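Glutamate--tRNA ligase (Elizabethkingia anophelis, PDB 6B1Z) catalyses the ATP-dependent attachment of glutamate to its cognate tRNA, supplying glutamyl-tRNA for protein synthesis. Local coordinates at residues 23-28 with 279-284; 31-36 with 310-315; 225-230 with 254-259; 316-321 with 331-336. All blocks are in the same frame, centred on the assembly; numbering follows the deposited sequence.

In the fold
Contacts 1, 2 and 3 meet round helix 26-41 in the catalytic domain: contact 1 at its start, contact 2 on its second and third turns, while Thr31 and Tyr34 of contact 2 pack on Ile227 and Leu256 of contact 3. Contacts 2 and 3 are buried; contacts 1 and 4 are only partly so, with His25, Asp320 and Asp335 exposed. Backbone hydrogen bonds between parallel strands dominate contact 3, whereas contact 2 has a single hydroxyl bond beside aliphatic packing. Contacts 1 and 4 both rely on an edge-to-face aromatic pair and a bridging water. Contact 4, farthest from the chain centre at about 20 Å between centres, adjoins contact 2 where Tyr34 meets Trp316 and Phe334.

Contact 1 of 4, residues 23-28 with 279-284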
loop_
_atom_site.group_PDB
_atom_site.type_symbol
_atom_site.label_atom_id
_atom_site.label_comp_id
_atom_site.label_asym_id
_atom_site.label_seq_id
_atom_site.Cartn_x
_atom_site.Cartn_y
_atom_site.Cartn_z
ATOM N N PRO A 23 -3.580 -0.961 -10.083
ATOM C CA PRO A 23 -3.201 -1.539 -8.791
ATOM C C PRO A 23 -3.685 -0.700 -7.617
ATOM O O PRO A 23 -3.984 0.490 -7.739
ATOM C CB PRO A 23 -1.673 -1.541 -8.849
ATOM C CG PRO A 23 -1.360 -0.328 -9.678
ATOM C CD PRO A 23 -2.460 -0.249 -10.723
ATOM N N LEU A 24 -3.723 -1.350 -6.458
ATOM C CA LEU A 24 -3.941 -0.640 -5.200
ATOM C C LEU A 24 -2.753 0.257 -4.877
ATOM O O LEU A 24 -1.595 -0.162 -4.987
ATOM C CB LEU A 24 -4.150 -1.635 -4.061
ATOM C CG LEU A 24 -5.406 -2.496 -4.101
ATOM C CD1 LEU A 24 -5.424 -3.383 -2.874
ATOM C CD2 LEU A 24 -6.660 -1.626 -4.179
ATOM N N HIS A 25 -3.039 1.498 -4.492
ATOM C CA HIS A 25 -2.044 2.393 -3.933
ATOM C C HIS A 25 -2.041 2.249 -2.410
ATOM O O HIS A 25 -2.888 1.577 -1.829
ATOM C CB HIS A 25 -2.329 3.843 -4.345
ATOM C CG HIS A 25 -2.156 4.106 -5.810
ATOM N ND1 HIS A 25 -1.158 4.918 -6.309
ATOM C CD2 HIS A 25 -2.861 3.675 -6.884
ATOM C CE1 HIS A 25 -1.251 4.970 -7.626
ATOM N NE2 HIS A 25 -2.279 4.231 -8.001
ATOM N N LEU A 26 -1.065 2.896 -1.770
ATOM C CA LEU A 26 -0.963 2.829 -0.313
ATOM C C LEU A 26 -2.232 3.335 0.365
ATOM O O LEU A 26 -2.687 2.753 1.357
ATOM C CB LEU A 26 0.251 3.616 0.162
ATOM C CG LEU A 26 0.984 3.111 1.395
ATOM C CD1 LEU A 26 1.490 1.689 1.177
ATOM C CD2 LEU A 26 2.142 4.050 1.684
ATOM N N GLY A 27 -2.817 4.419 -0.150
ATOM C CA GLY A 27 -4.075 4.892 0.407
ATOM C C GLY A 27 -5.172 3.845 0.360
ATOM O O GLY A 27 -5.965 3.719 1.295
ATOM N N GLY A 28 -5.234 3.070 -0.730
ATOM C CA GLY A 28 -6.255 2.041 -0.827
ATOM C C GLY A 28 -6.021 0.880 0.122
ATOM O O GLY A 28 -6.962 0.344 0.702
ATOM N N PRO A 279 8.768 1.541 -3.026
ATOM C CA PRO A 279 7.660 1.107 -3.875
ATOM C C PRO A 279 6.381 1.850 -3.521
ATOM O O PRO A 279 6.247 2.472 -2.462
ATOM C CB PRO A 279 7.544 -0.395 -3.581
ATOM C CG PRO A 279 8.161 -0.583 -2.250
ATOM C CD PRO A 279 9.166 0.513 -2.047
ATOM N N VAL A 280 5.437 1.795 -4.450
ATOM C CA VAL A 280 4.154 2.451 -4.245
ATOM C C VAL A 280 2.978 1.486 -4.277
ATOM O O VAL A 280 1.892 1.849 -3.793
ATOM C CB VAL A 280 3.943 3.589 -5.264
ATOM C CG1 VAL A 280 4.922 4.723 -4.981
ATOM C CG2 VAL A 280 4.099 3.074 -6.687
ATOM N N PHE A 281 3.150 0.269 -4.784
ATOM C CA PHE A 281 2.075 -0.714 -4.826
ATOM C C PHE A 281 2.442 -1.924 -3.973
ATOM O O PHE A 281 3.629 -2.244 -3.845
ATOM C CB PHE A 281 1.828 -1.157 -6.276
ATOM C CG PHE A 281 1.669 -0.009 -7.239
ATOM C CD1 PHE A 281 0.811 1.046 -6.953
ATOM C CD2 PHE A 281 2.399 0.021 -8.417
ATOM C CE1 PHE A 281 0.666 2.105 -7.845
ATOM C CE2 PHE A 281 2.261 1.077 -9.314
ATOM C CZ PHE A 281 1.395 2.116 -9.021
ATOM N N PRO A 282 1.465 -2.622 -3.376
ATOM C CA PRO A 282 1.827 -3.801 -2.563
ATOM C C PRO A 282 2.482 -4.912 -3.368
ATOM O O PRO A 282 3.403 -5.571 -2.865
ATOM C CB PRO A 282 0.481 -4.238 -1.954
ATOM C CG PRO A 282 -0.567 -3.676 -2.899
ATOM C CD PRO A 282 0.012 -2.357 -3.357
ATOM N N LEU A 283 2.040 -5.128 -4.612
ATOM C CA LEU A 283 2.526 -6.198 -5.470
ATOM C C LEU A 283 2.988 -5.612 -6.794
ATOM O O LEU A 283 2.570 -4.519 -7.192
ATOM C CB LEU A 283 1.432 -7.245 -5.741
ATOM C CG LEU A 283 0.517 -7.656 -4.595
ATOM C CD1 LEU A 283 -0.564 -8.619 -5.099
ATOM C CD2 LEU A 283 1.307 -8.306 -3.479
ATOM N N ASN A 284 3.835 -6.375 -7.490
ATOM C CA ASN A 284 4.248 -6.029 -8.844
ATOM C C ASN A 284 3.050 -5.652 -9.708
ATOM O O ASN A 284 2.036 -6.356 -9.716
ATOM C CB ASN A 284 4.961 -7.217 -9.490
ATOM C CG ASN A 284 6.442 -7.253 -9.196
ATOM O OD1 ASN A 284 6.920 -6.625 -8.261
ATOM N ND2 ASN A 284 7.178 -8.004 -10.005
HETATM O O HOH W 1 0.892 4.232 -3.330
#
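The backbones of 23-28 and 279-284 come nearest at His25 and Phe281, whose CA atoms are 5.2 Å apart, yet no direct hydrogen bond joins the two segments. A water takes that role: it accepts from Leu26 N at 2.8 Å and donates to Val280 O at 2.6 Å, so the first turn of helix 26-41 is tied to the loop. Pro282 packs on the residue before the N-cap, its CD 3.2 Å from Leu24 O. This buried carbonyl oxygen has no hydrogen-bonding partner in the model. His25 occupies the N-cap position, and His25-Leu26-Gly27-Gly28 is the HIGH-like counterpart of the class I signature, which in the family helps to bind ATP. Leu26, its second residue, also packs on Leu268, which belongs to the probable counterpart of the KMSKS motif. Phe281 has the largest share of the buried surface. Its CG stands beside the backbone N (chi1 -50°), which sets the root of the ring next to Val280. Pro23 CG sits over the centre of one face, 3.5 Å above the plane in a CH-pi contact, and Val280 CG2, from the preceding residue of the same loop, over the centre of the other. At the edge, CE1 of Phe281 reaches the face of the His25 ring, 3.5 Å from His25 CE1 and offset toward the rim. The two planes stand at 89°, a T-shaped pair in which the phenyl presents its edge to the imidazole. Tyr65 of helix 62-73 touches Pro23, Phe281 and Pro282.

Contact 2 of 4, residues 31-36 with 310-315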
loop_
_atom_site.group_PDB
_atom_site.type_symbol
_atom_site.label_atom_id
_atom_site.label_comp_id
_atom_site.label_asym_id
_atom_site.label_seq_id
_atom_site.Cartn_x
_atom_site.Cartn_y
_atom_site.Cartn_z
ATOM N N THR A 31 -7.231 2.107 3.500
ATOM C CA THR A 31 -8.686 2.076 3.604
ATOM C C THR A 31 -9.186 0.658 3.836
ATOM O O THR A 31 -10.007 0.411 4.733
ATOM C CB THR A 31 -9.312 2.681 2.352
ATOM O OG1 THR A 31 -9.006 4.081 2.325
ATOM C CG2 THR A 31 -10.841 2.482 2.392
ATOM N N ALA A 32 -8.688 -0.299 3.042
ATOM C CA ALA A 32 -9.064 -1.694 3.242
ATOM C C ALA A 32 -8.715 -2.170 4.650
ATOM O O ALA A 32 -9.518 -2.858 5.288
ATOM C CB ALA A 32 -8.372 -2.584 2.197
ATOM N N LEU A 33 -7.528 -1.806 5.150
ATOM C CA LEU A 33 -7.122 -2.217 6.490
ATOM C C LEU A 33 -8.061 -1.664 7.547
ATOM O O LEU A 33 -8.489 -2.394 8.450
ATOM C CB LEU A 33 -5.685 -1.774 6.766
ATOM C CG LEU A 33 -5.204 -2.006 8.199
ATOM C CD1 LEU A 33 -5.109 -3.496 8.551
ATOM C CD2 LEU A 33 -3.873 -1.328 8.411
ATOM N N TYR A 34 -8.385 -0.368 7.460
ATOM C CA TYR A 34 -9.268 0.210 8.470
ATOM C C TYR A 34 -10.679 -0.378 8.381
ATOM O O TYR A 34 -11.331 -0.564 9.419
ATOM C CB TYR A 34 -9.272 1.743 8.361
ATOM C CG TYR A 34 -7.987 2.440 8.813
ATOM C CD1 TYR A 34 -6.922 1.739 9.398
ATOM C CD2 TYR A 34 -7.841 3.811 8.654
ATOM C CE1 TYR A 34 -5.758 2.401 9.796
ATOM C CE2 TYR A 34 -6.685 4.476 9.059
ATOM C CZ TYR A 34 -5.649 3.772 9.623
ATOM O OH TYR A 34 -4.529 4.450 10.017
ATOM N N ASP A 35 -11.161 -0.690 7.167
ATOM C CA ASP A 35 -12.393 -1.474 7.021
ATOM C C ASP A 35 -12.315 -2.783 7.796
ATOM O O ASP A 35 -13.230 -3.142 8.553
ATOM C CB ASP A 35 -12.640 -1.815 5.550
ATOM C CG ASP A 35 -13.235 -0.695 4.758
ATOM O OD1 ASP A 35 -14.120 0.022 5.281
ATOM O OD2 ASP A 35 -12.838 -0.563 3.567
ATOM N N TYR A 36 -11.242 -3.541 7.558
ATOM C CA TYR A 36 -11.080 -4.857 8.165
ATOM C C TYR A 36 -10.992 -4.754 9.680
ATOM O O TYR A 36 -11.697 -5.465 10.409
ATOM C CB TYR A 36 -9.824 -5.509 7.586
ATOM C CG TYR A 36 -9.570 -6.931 8.032
ATOM C CD1 TYR A 36 -10.348 -7.979 7.561
ATOM C CD2 TYR A 36 -8.535 -7.224 8.913
ATOM C CE1 TYR A 36 -10.106 -9.277 7.958
ATOM C CE2 TYR A 36 -8.286 -8.517 9.317
ATOM C CZ TYR A 36 -9.080 -9.545 8.841
ATOM O OH TYR A 36 -8.837 -10.841 9.250
ATOM N N MET A 310 3.114 -0.838 9.366
ATOM C CA MET A 310 3.488 0.508 8.935
ATOM C C MET A 310 2.275 1.270 8.401
ATOM O O MET A 310 2.039 2.434 8.762
ATOM C CB MET A 310 4.588 0.400 7.875
ATOM C CG MET A 310 5.040 1.740 7.275
ATOM S SD MET A 310 3.994 2.330 5.918
ATOM C CE MET A 310 4.380 1.153 4.642
ATOM N N VAL A 311 1.478 0.612 7.557
ATOM C CA VAL A 311 0.331 1.290 6.953
ATOM C C VAL A 311 -0.676 1.701 8.016
ATOM O O VAL A 311 -1.231 2.808 7.972
ATOM C CB VAL A 311 -0.305 0.386 5.877
ATOM C CG1 VAL A 311 -1.624 1.012 5.371
ATOM C CG2 VAL A 311 0.658 0.212 4.693
ATOM N N ALA A 312 -0.908 0.833 9.008
ATOM C CA ALA A 312 -1.867 1.138 10.065
ATOM C C ALA A 312 -1.522 2.422 10.795
ATOM O O ALA A 312 -2.414 3.176 11.194
ATOM C CB ALA A 312 -1.918 -0.019 11.068
ATOM N N MET A 313 -0.232 2.685 10.989
ATOM C CA MET A 313 0.185 3.820 11.790
ATOM C C MET A 313 0.221 5.124 11.004
ATOM O O MET A 313 0.650 6.142 11.556
ATOM C CB MET A 313 1.550 3.519 12.424
ATOM C CG MET A 313 1.516 2.293 13.341
ATOM S SD MET A 313 0.136 2.327 14.525
ATOM C CE MET A 313 0.375 0.753 15.348
ATOM N N LEU A 314 -0.216 5.118 9.740
ATOM C CA LEU A 314 -0.362 6.353 8.959
ATOM C C LEU A 314 -1.667 7.037 9.360
ATOM O O LEU A 314 -2.667 7.058 8.633
ATOM C CB LEU A 314 -0.304 6.051 7.463
ATOM C CG LEU A 314 1.042 5.530 6.947
ATOM C CD1 LEU A 314 0.927 5.117 5.493
ATOM C CD2 LEU A 314 2.141 6.582 7.122
ATOM N N GLY A 315 -1.641 7.657 10.540
ATOM C CA GLY A 315 -2.769 8.424 11.022
ATOM C C GLY A 315 -3.534 7.789 12.156
ATOM O O GLY A 315 -4.533 8.359 12.602
#
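Leu33 and Tyr34 leave helix 26-41 on different first torsions to meet the end of helix 304-312: CG of Leu33 is anti to the backbone N (chi1 173°), whereas CG of Tyr34 is anti to the carbonyl carbon (chi1 -71°). Helix 26-41 begins within the HIGH-like signature, His25 being its N-cap, in the Rossmann-type catalytic fold of class I synthetases, and here it docks on a helix from much later in the catalytic domain. The apolar half of the contact is one methyl branch. CD2 of Leu33 lies 3.5 Å from Ala312 CB and, more loosely, 4.4 Å from Val311 CG1. Met327 and Met330 of helix 327-333 add to this hydrophobic cluster, touching Leu33 and Ala312 respectively. Tyr34 brings the polar half. Its ring reaches Ala312 edge-on, with the carbonyl oxygen near the ring plane, and its hydroxyl donates to Ala312 O at 2.7 Å, meeting a backbone acceptor at the last helical residue. Beyond it the chain turns sharply through an inverse gamma turn centred on Leu314, marked by a weak bond from Gly315 N to Met313 O. Gly315 has a positive phi at which a side chain would jam against the preceding carbonyl. Leu314 O accepts a hydrogen bond from Arg30 NH1. The Tyr34 hydroxyl approaches Ala312 O from above the carbonyl plane, 36° out of it.

Contact 3 of 4, residues 225-230 with 254-259; sequences HVIRGE and AHLSLI. With EDO (1,2-ethanediol), chain R; FMT (formic acid), chain C.
Arg228 and His255 extend side by side from the same face of the sheet, and their flat groups, with planes turned 65° apart, meet at the edges. Arg228 NH2 lies near the plane of the His255 ring and gives a weak hydrogen bond to NE2 at 3.3 Å; Arg228 NE is closer still, 3.0 Å from His255 NE2. Elsewhere on the guanidinium edge, NH1 donates to O2 of a formic acid molecule, probably from the crystallisation liquor, at 2.9 Å; Arg15 also binds it. The stronger hold on His255 is its ND1 bond to Asp183 OD2; Arg228 NH2 also bonds to His239 ND1 on helix 236-246. Strands 225-229 and 252-256, with helix 236-246 between them, form a beta-alpha-beta crossover of the catalytic domain. They run parallel, and their bonds alternate in direction: Ala254 N to Val226 O, Arg228 N to Ala254 O, then Leu256 N to Arg228 O (2.8 Å). On the opposite face from Arg228, Ile227 CG2 packs against Leu256 CD1 at 3.8 Å, where Ile227 also touches Asp35 and Leu256 touches Thr31 of helix 26-41. Past the strands, Glu230 N donates to Leu256 O at 2.8 Å, and Ser257 N donates to O1 of an ethanediol. The Glu230 side chain, extended beyond CG, crosses Leu258 at about a right angle. OE2 accepts from Leu258 N at 2.8 Å, almost straight at 170°, on the anti side of the carboxylate, and takes a further bond from a water that also donates to Leu258 O. Glu230 OE1 forms a salt bridge with Arg186.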
loop_
_atom_site.group_PDB
_atom_site.type_symbol
_atom_site.label_atom_id
_atom_site.label_comp_id
_atom_site.label_asym_id
_atom_site.label_seq_id
_atom_site.Cartn_x
_atom_site.Cartn_y
_atom_site.Cartn_z
ATOM N N HIS A 225 -21.278 1.541 7.846
ATOM C CA HIS A 225 -20.204 2.520 7.966
ATOM C C HIS A 225 -19.438 2.545 6.659
ATOM O O HIS A 225 -18.893 1.511 6.239
ATOM C CB HIS A 225 -19.253 2.183 9.121
ATOM C CG HIS A 225 -19.889 2.236 10.473
ATOM N ND1 HIS A 225 -20.735 1.252 10.935
ATOM C CD2 HIS A 225 -19.792 3.149 11.469
ATOM C CE1 HIS A 225 -21.135 1.557 12.157
ATOM N NE2 HIS A 225 -20.569 2.700 12.508
ATOM N N VAL A 226 -19.391 3.714 6.029
ATOM C CA VAL A 226 -18.646 3.930 4.792
ATOM C C VAL A 226 -17.334 4.604 5.173
ATOM O O VAL A 226 -17.327 5.772 5.573
ATOM C CB VAL A 226 -19.448 4.784 3.799
ATOM C CG1 VAL A 226 -18.598 5.189 2.607
ATOM C CG2 VAL A 226 -20.683 4.023 3.347
ATOM N N ILE A 227 -16.232 3.870 5.043
ATOM C CA ILE A 227 -14.890 4.353 5.348
ATOM C C ILE A 227 -14.172 4.529 4.024
ATOM O O ILE A 227 -14.032 3.563 3.266
ATOM C CB ILE A 227 -14.128 3.374 6.249
ATOM C CG1 ILE A 227 -14.886 3.112 7.554
ATOM C CG2 ILE A 227 -12.715 3.903 6.512
ATOM C CD1 ILE A 227 -14.320 1.970 8.423
ATOM N N ARG A 228 -13.731 5.751 3.729
ATOM C CA ARG A 228 -13.165 6.010 2.407
ATOM C C ARG A 228 -12.275 7.247 2.453
ATOM O O ARG A 228 -12.209 7.951 3.464
ATOM C CB ARG A 228 -14.280 6.161 1.366
ATOM C CG ARG A 228 -15.168 7.365 1.590
ATOM C CD ARG A 228 -16.387 7.317 0.665
ATOM N NE ARG A 228 -17.177 8.536 0.821
ATOM C CZ ARG A 228 -18.391 8.730 0.305
ATOM N NH1 ARG A 228 -18.991 7.765 -0.385
ATOM N NH2 ARG A 228 -19.005 9.890 0.505
ATOM N N GLY A 229 -11.581 7.511 1.324
ATOM C CA GLY A 229 -10.663 8.636 1.267
ATOM C C GLY A 229 -11.352 9.985 1.138
ATOM O O GLY A 229 -12.477 10.097 0.648
ATOM N N GLU A 230 -10.625 11.040 1.538
ATOM C CA GLU A 230 -11.199 12.383 1.487
ATOM C C GLU A 230 -11.404 12.891 0.059
ATOM O O GLU A 230 -12.055 13.930 -0.110
ATOM C CB GLU A 230 -10.347 13.372 2.285
ATOM C CG GLU A 230 -9.021 13.723 1.659
ATOM C CD GLU A 230 -8.315 14.885 2.362
ATOM O OE1 GLU A 230 -8.965 15.915 2.668
ATOM O OE2 GLU A 230 -7.095 14.776 2.579
ATOM N N ALA A 254 -16.864 8.005 7.341
ATOM C CA ALA A 254 -15.561 8.383 7.887
ATOM C C ALA A 254 -14.624 8.637 6.719
ATOM O O ALA A 254 -14.367 7.722 5.931
ATOM C CB ALA A 254 -14.998 7.281 8.795
ATOM N N HIS A 255 -14.111 9.860 6.603
ATOM C CA HIS A 255 -13.271 10.250 5.476
ATOM C C HIS A 255 -11.828 10.389 5.937
ATOM O O HIS A 255 -11.517 11.223 6.797
ATOM C CB HIS A 255 -13.782 11.539 4.838
ATOM C CG HIS A 255 -14.995 11.328 3.991
ATOM N ND1 HIS A 255 -16.271 11.272 4.520
ATOM C CD2 HIS A 255 -15.133 11.147 2.655
ATOM C CE1 HIS A 255 -17.139 11.068 3.543
ATOM N NE2 HIS A 255 -16.474 10.984 2.401
ATOM N N LEU A 256 -10.955 9.567 5.359
ATOM C CA LEU A 256 -9.546 9.514 5.723
ATOM C C LEU A 256 -8.736 10.523 4.916
ATOM O O LEU A 256 -8.824 10.565 3.685
ATOM C CB LEU A 256 -9.022 8.097 5.484
ATOM C CG LEU A 256 -9.829 6.988 6.166
ATOM C CD1 LEU A 256 -9.417 5.618 5.622
ATOM C CD2 LEU A 256 -9.618 7.037 7.684
ATOM N N SER A 257 -7.936 11.323 5.606
ATOM C CA SER A 257 -7.144 12.344 4.931
ATOM C C SER A 257 -6.050 11.700 4.084
ATOM O O SER A 257 -5.491 10.663 4.449
ATOM C CB SER A 257 -6.540 13.300 5.962
ATOM O OG SER A 257 -7.588 13.959 6.671
ATOM N N LEU A 258 -5.756 12.315 2.937
ATOM C CA LEU A 258 -4.751 11.764 2.031
ATOM C C LEU A 258 -3.388 11.685 2.713
ATOM O O LEU A 258 -3.017 12.557 3.502
ATOM C CB LEU A 258 -4.657 12.629 0.768
ATOM C CG LEU A 258 -5.945 12.670 -0.064
ATOM C CD1 LEU A 258 -5.800 13.643 -1.229
ATOM C CD2 LEU A 258 -6.317 11.288 -0.562
ATOM N N ILE A 259 -2.656 10.614 2.408
ATOM C CA ILE A 259 -1.292 10.448 2.892
ATOM C C ILE A 259 -0.414 11.522 2.271
ATOM O O ILE A 259 -0.488 11.788 1.065
ATOM C CB ILE A 259 -0.788 9.037 2.562
ATOM C CG1 ILE A 259 -1.663 7.988 3.261
ATOM C CG2 ILE A 259 0.691 8.892 2.943
ATOM C CD1 ILE A 259 -1.464 6.564 2.775
HETATM C C1 EDO R . -6.484 9.613 8.064
HETATM O O1 EDO R . -7.390 10.708 8.287
HETATM C C2 EDO R . -5.229 9.843 8.896
HETATM O O2 EDO R . -4.538 10.973 8.344
HETATM C C FMT C . -16.777 4.929 -1.819
HETATM O O1 FMT C . -16.113 4.220 -1.054
HETATM O O2 FMT C . -17.922 5.339 -1.571
HETATM O O HOH W 2 -4.136 15.104 3.494
#

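Contact 4 of 4, residues 316-321 with 331-336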
loop_
_atom_site.group_PDB
_atom_site.type_symbol
_atom_site.label_atom_id
_atom_site.label_comp_id
_atom_site.label_asym_id
_atom_site.label_seq_id
_atom_site.Cartn_x
_atom_site.Cartn_y
_atom_site.Cartn_z
ATOM N N TRP A 316 -3.110 6.627 12.639
ATOM C CA TRP A 316 -3.706 6.021 13.817
ATOM C C TRP A 316 -2.582 5.767 14.799
ATOM O O TRP A 316 -1.518 5.286 14.406
ATOM C CB TRP A 316 -4.445 4.720 13.475
ATOM C CG TRP A 316 -4.896 3.911 14.674
ATOM C CD1 TRP A 316 -5.812 4.281 15.620
ATOM C CD2 TRP A 316 -4.471 2.587 15.026
ATOM N NE1 TRP A 316 -5.969 3.276 16.549
ATOM C CE2 TRP A 316 -5.155 2.227 16.207
ATOM C CE3 TRP A 316 -3.571 1.677 14.463
ATOM C CZ2 TRP A 316 -4.971 0.993 16.829
ATOM C CZ3 TRP A 316 -3.385 0.455 15.084
ATOM C CH2 TRP A 316 -4.080 0.124 16.256
ATOM N N SER A 317 -2.792 6.149 16.050
ATOM C CA SER A 317 -1.828 5.885 17.113
ATOM C C SER A 317 -2.584 5.219 18.250
ATOM O O SER A 317 -3.411 5.882 18.910
ATOM C CB SER A 317 -1.126 7.161 17.571
ATOM O OG SER A 317 -1.981 8.290 17.485
ATOM N N PRO A 318 -2.366 3.929 18.487
ATOM C CA PRO A 318 -3.025 3.264 19.613
ATOM C C PRO A 318 -2.702 3.969 20.922
ATOM O O PRO A 318 -1.599 4.486 21.118
ATOM C CB PRO A 318 -2.445 1.845 19.577
ATOM C CG PRO A 318 -1.166 1.971 18.819
ATOM C CD PRO A 318 -1.394 3.053 17.814
ATOM N N ALA A 319 -3.692 3.989 21.820
ATOM C CA ALA A 319 -3.561 4.752 23.058
ATOM C C ALA A 319 -2.380 4.286 23.900
ATOM O O ALA A 319 -1.846 5.068 24.696
ATOM C CB ALA A 319 -4.857 4.664 23.869
ATOM N N ASP A 320 -1.951 3.033 23.739
ATOM C CA ASP A 320 -0.866 2.491 24.548
ATOM C C ASP A 320 0.519 2.862 24.028
ATOM O O ASP A 320 1.515 2.503 24.668
ATOM C CB ASP A 320 -0.993 0.964 24.654
ATOM C CG ASP A 320 -1.001 0.269 23.297
ATOM O OD1 ASP A 320 -0.757 0.934 22.268
ATOM O OD2 ASP A 320 -1.253 -0.955 23.262
ATOM N N ASN A 321 0.603 3.556 22.891
ATOM C CA ASN A 321 1.869 4.006 22.309
ATOM C C ASN A 321 2.794 2.843 21.960
ATOM O O ASN A 321 4.012 3.015 21.896
ATOM C CB ASN A 321 2.594 4.991 23.233
ATOM C CG ASN A 321 1.813 6.270 23.447
ATOM O OD1 ASN A 321 1.093 6.731 22.558
ATOM N ND2 ASN A 321 1.948 6.851 24.635
ATOM N N ILE A 331 -6.708 -5.509 15.713
ATOM C CA ILE A 331 -8.151 -5.754 15.786
ATOM C C ILE A 331 -8.683 -5.441 17.178
ATOM O O ILE A 331 -9.749 -4.828 17.332
ATOM C CB ILE A 331 -8.473 -7.207 15.380
ATOM C CG1 ILE A 331 -8.288 -7.392 13.872
ATOM C CG2 ILE A 331 -9.902 -7.566 15.796
ATOM C CD1 ILE A 331 -8.249 -8.850 13.421
ATOM N N LYS A 332 -7.953 -5.848 18.214
ATOM C CA LYS A 332 -8.456 -5.673 19.571
ATOM C C LYS A 332 -8.545 -4.200 19.963
ATOM O O LYS A 332 -9.453 -3.817 20.706
ATOM C CB LYS A 332 -7.572 -6.444 20.553
ATOM N N GLU A 333 -7.640 -3.348 19.475
ATOM C CA GLU A 333 -7.592 -1.990 19.997
ATOM C C GLU A 333 -7.969 -0.912 18.991
ATOM O O GLU A 333 -8.048 0.262 19.383
ATOM C CB GLU A 333 -6.208 -1.685 20.580
ATOM C CG GLU A 333 -5.050 -1.729 19.619
ATOM C CD GLU A 333 -3.745 -1.399 20.321
ATOM O OE1 GLU A 333 -3.760 -0.510 21.199
ATOM O OE2 GLU A 333 -2.712 -2.032 20.017
ATOM N N PHE A 334 -8.244 -1.265 17.735
ATOM C CA PHE A 334 -8.568 -0.246 16.741
ATOM C C PHE A 334 -9.833 0.508 17.121
ATOM O O PHE A 334 -10.882 -0.090 17.388
ATOM C CB PHE A 334 -8.747 -0.865 15.357
ATOM C CG PHE A 334 -8.939 0.162 14.262
ATOM C CD1 PHE A 334 -7.881 0.961 13.858
ATOM C CD2 PHE A 334 -10.182 0.349 13.677
ATOM C CE1 PHE A 334 -8.048 1.922 12.855
ATOM C CE2 PHE A 334 -10.370 1.298 12.675
ATOM C CZ PHE A 334 -9.296 2.088 12.263
ATOM N N ASP A 335 -9.728 1.832 17.134
ATOM C CA ASP A 335 -10.842 2.721 17.432
ATOM C C ASP A 335 -10.874 3.771 16.333
ATOM O O ASP A 335 -9.974 4.611 16.249
ATOM C CB ASP A 335 -10.677 3.357 18.812
ATOM C CG ASP A 335 -11.862 4.210 19.215
ATOM O OD1 ASP A 335 -12.755 4.468 18.374
ATOM O OD2 ASP A 335 -11.897 4.621 20.393
ATOM N N LEU A 336 -11.898 3.702 15.483
ATOM C CA LEU A 336 -12.009 4.625 14.362
ATOM C C LEU A 336 -12.074 6.070 14.836
ATOM O O LEU A 336 -11.631 6.980 14.123
ATOM C CB LEU A 336 -13.245 4.258 13.541
ATOM C CG LEU A 336 -13.451 4.837 12.152
ATOM C CD1 LEU A 336 -12.265 4.536 11.238
ATOM C CD2 LEU A 336 -14.748 4.276 11.603
HETATM O O HOH W 3 -7.353 2.770 18.934
#
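Trp316, Glu333 and Phe334 account for most of this contact, which closes a loop between helices of the catalytic domain: 316-321 follows helix 304-312, makes a type I beta turn from Pro318 to Asn321, and folds back on the end of helix 327-333. CG of Trp316 lies beside the carbonyl carbon (chi1 170°), which keeps the root of the indole close to the residues that follow. Phe334 CD1 lies 3.8 Å above the centre of one face, while Pro318 CD rests over the other from within the same loop. The phenyl turns its edge to the indole in an edge-to-face pair with planes at 62°, and Phe334 CD1 comes closest at Trp316 CE2. Phe334 is also the first residue to leave helical geometry, and its ring meets that of Tyr34 on helix 26-41, linking this outer loop to the core. Glu333 takes the rim of the indole: its CG lies near the ring plane, 3.9 Å from Trp316 CZ2, and its extended side chain carries the carboxylate on toward the turn. There Glu333 OE1 is 3.1 Å from Pro318 CB and 3.3 Å from Asp320 OD2. The two carboxylates, their planes 90° apart, bring like charges close together, which would probably raise the pKa of one of them. Asp320 is exposed and lies at a crystal contact; its OD1 accepts from Lys322 N. On the nitrogen side of the indole, a water near the ring plane accepts from Trp316 NE1 at 2.8 Å and donates to Glu333 O at 2.6 Å.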